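Local coordinates for esterase (Pelagibacterium halotolerans, PDB 5DWD), which probably hydrolyses carboxylic esters, as a bacterial carboxylesterase of the alpha/beta-hydrolase superfamily, at residues V45-Y50 / Y89-L94. Residues are numbered along the deposited sequence; the frame is centred on the assembly and turned at random.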
# COMPACT_ATOMS: atom_id res chain seq x y z
N VAL B 45 0.78 -14.69 -10.57
CA VAL B 45 -0.34 -15.10 -11.40
C VAL B 45 -0.23 -14.28 -12.69
O VAL B 45 -0.18 -13.04 -12.63
CB VAL B 45 -1.66 -14.81 -10.70
CG1 VAL B 45 -2.82 -15.14 -11.55
CG2 VAL B 45 -1.73 -15.64 -9.39
N LEU B 46 -0.26 -14.97 -13.80
CA LEU B 46 -0.09 -14.35 -15.11
C LEU B 46 -1.37 -14.42 -15.89
O LEU B 46 -1.88 -15.48 -16.10
CB LEU B 46 0.98 -15.13 -15.92
CG LEU B 46 2.33 -15.24 -15.26
CD1 LEU B 46 3.10 -16.47 -15.70
CD2 LEU B 46 3.16 -13.99 -15.56
N LEU B 47 -1.86 -13.27 -16.38
CA LEU B 47 -3.18 -13.17 -17.03
C LEU B 47 -2.97 -12.81 -18.50
O LEU B 47 -2.49 -11.68 -18.83
CB LEU B 47 -4.07 -12.15 -16.34
CG LEU B 47 -4.27 -12.30 -14.82
CD1 LEU B 47 -5.21 -11.19 -14.32
CD2 LEU B 47 -4.87 -13.68 -14.53
N HIS B 48 -3.39 -13.73 -19.36
CA HIS B 48 -3.25 -13.53 -20.85
C HIS B 48 -4.21 -12.51 -21.45
O HIS B 48 -5.21 -12.09 -20.83
CB HIS B 48 -3.34 -14.87 -21.57
CG HIS B 48 -4.69 -15.49 -21.52
ND1 HIS B 48 -5.74 -15.01 -22.28
CD2 HIS B 48 -5.20 -16.50 -20.77
CE1 HIS B 48 -6.82 -15.74 -22.08
NE2 HIS B 48 -6.54 -16.61 -21.12
N GLY B 49 -3.90 -12.12 -22.70
CA GLY B 49 -4.73 -11.19 -23.43
C GLY B 49 -5.84 -11.86 -24.21
O GLY B 49 -5.97 -13.09 -24.27
N TYR B 50 -6.64 -11.02 -24.88
CA TYR B 50 -7.74 -11.49 -25.67
C TYR B 50 -7.27 -12.33 -26.82
O TYR B 50 -6.37 -11.95 -27.56
CB TYR B 50 -8.50 -10.28 -26.23
CG TYR B 50 -9.69 -10.58 -27.11
CD1 TYR B 50 -11.00 -10.77 -26.50
CD2 TYR B 50 -9.59 -10.65 -28.45
CE1 TYR B 50 -12.11 -11.05 -27.32
CE2 TYR B 50 -10.75 -10.90 -29.28
CZ TYR B 50 -11.96 -11.12 -28.69
OH TYR B 50 -13.09 -11.37 -29.51
N TYR B 89 -8.81 -17.88 -25.64
CA TYR B 89 -9.75 -17.52 -24.60
C TYR B 89 -9.91 -16.01 -24.46
O TYR B 89 -9.02 -15.22 -24.90
CB TYR B 89 -9.28 -18.11 -23.25
CG TYR B 89 -9.19 -19.62 -23.27
CD1 TYR B 89 -10.32 -20.42 -23.19
CD2 TYR B 89 -7.96 -20.21 -23.55
CE1 TYR B 89 -10.19 -21.81 -23.22
CE2 TYR B 89 -7.80 -21.60 -23.60
CZ TYR B 89 -8.94 -22.38 -23.46
OH TYR B 89 -8.84 -23.72 -23.54
N GLU B 90 -11.00 -15.58 -23.83
CA GLU B 90 -11.24 -14.18 -23.52
C GLU B 90 -11.72 -14.02 -22.10
O GLU B 90 -12.44 -14.93 -21.59
CB GLU B 90 -12.27 -13.54 -24.50
CG GLU B 90 -13.66 -14.20 -24.42
CD GLU B 90 -14.68 -13.76 -25.44
OE1 GLU B 90 -14.27 -13.40 -26.57
OE2 GLU B 90 -15.92 -13.78 -25.08
N TRP B 91 -11.30 -12.95 -21.43
CA TRP B 91 -11.83 -12.64 -20.12
C TRP B 91 -13.27 -12.15 -20.29
O TRP B 91 -14.12 -12.32 -19.40
CB TRP B 91 -10.94 -11.60 -19.37
CG TRP B 91 -9.62 -12.14 -19.08
CD1 TRP B 91 -8.45 -11.98 -19.83
CD2 TRP B 91 -9.30 -13.06 -18.02
NE1 TRP B 91 -7.49 -12.76 -19.26
CE2 TRP B 91 -7.96 -13.43 -18.19
CE3 TRP B 91 -10.04 -13.61 -16.97
CZ2 TRP B 91 -7.33 -14.34 -17.34
CZ3 TRP B 91 -9.40 -14.52 -16.11
CH2 TRP B 91 -8.06 -14.86 -16.30
N PHE B 92 -13.51 -11.46 -21.39
CA PHE B 92 -14.82 -10.90 -21.72
C PHE B 92 -14.85 -10.61 -23.20
O PHE B 92 -13.79 -10.47 -23.83
CB PHE B 92 -15.20 -9.67 -20.89
CG PHE B 92 -14.15 -8.57 -20.88
CD1 PHE B 92 -14.11 -7.60 -21.90
CD2 PHE B 92 -13.24 -8.43 -19.84
CE1 PHE B 92 -13.18 -6.57 -21.89
CE2 PHE B 92 -12.32 -7.40 -19.82
CZ PHE B 92 -12.34 -6.46 -20.84
N PRO B 93 -16.08 -10.55 -23.79
CA PRO B 93 -16.18 -10.38 -25.25
C PRO B 93 -15.94 -8.96 -25.67
O PRO B 93 -16.07 -7.99 -24.88
CB PRO B 93 -17.64 -10.81 -25.57
CG PRO B 93 -18.33 -10.72 -24.29
CD PRO B 93 -17.38 -10.93 -23.17
N LEU B 94 -15.47 -8.86 -26.92
CA LEU B 94 -15.22 -7.60 -27.55
C LEU B 94 -15.90 -7.57 -28.91
O LEU B 94 -15.98 -8.60 -29.60
CB LEU B 94 -13.74 -7.38 -27.78
CG LEU B 94 -12.89 -7.14 -26.51
CD1 LEU B 94 -11.40 -7.08 -26.92
CD2 LEU B 94 -13.34 -5.95 -25.71
O HOH W 1 -15.28 -11.62 -28.24
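The CA atoms come nearest at Y50 and E90, 4.9 Å apart, where the loop leaving strand 42-47 passes the end of strand 89-90; the one direct hydrogen bond across the contact comes from a side chain. W91 NE1 gives its hydrogen to H48 O over 2.8 Å; the oxygen sits almost in the indole plane, while the N-H...O angle of 146° leaves the bond somewhat bent. The large indole suits its place because its benzo ring is apolar, and CZ2 lies 3.8 Å from L47 CD2, the two side chains crossing at about a right angle. Were W91 replaced by an alanine, H48 O would probably lose this donor and a gap would open beside L47. The H48 ring uses both nitrogens: ND1 donates to G49 O at 2.8 Å and NE2 accepts from the backbone N of A78, with the CB of Y89 against CE1. In alpha/beta hydrolases the loop after this strand generally borders the active site, and G49 here touches a probable Ser-His-Asp triad. Y50 and L94 both line the pocket holding a bound polyether. A chi1 of 179° swings the Y50 ring away from its own backbone N and lays it alongside E90. Tyrosine offers a flat face, which the L94 methyl CD1 can cover in a CH-pi contact 3.9 Å from the centroid, and a hydroxyl that reaches a water. That water lies 2.5 Å from Y50 OH, donates to E90 OE1 and accepts from L94 N. The same carboxylate oxygen also takes a hydrogen bond from the backbone N of G83.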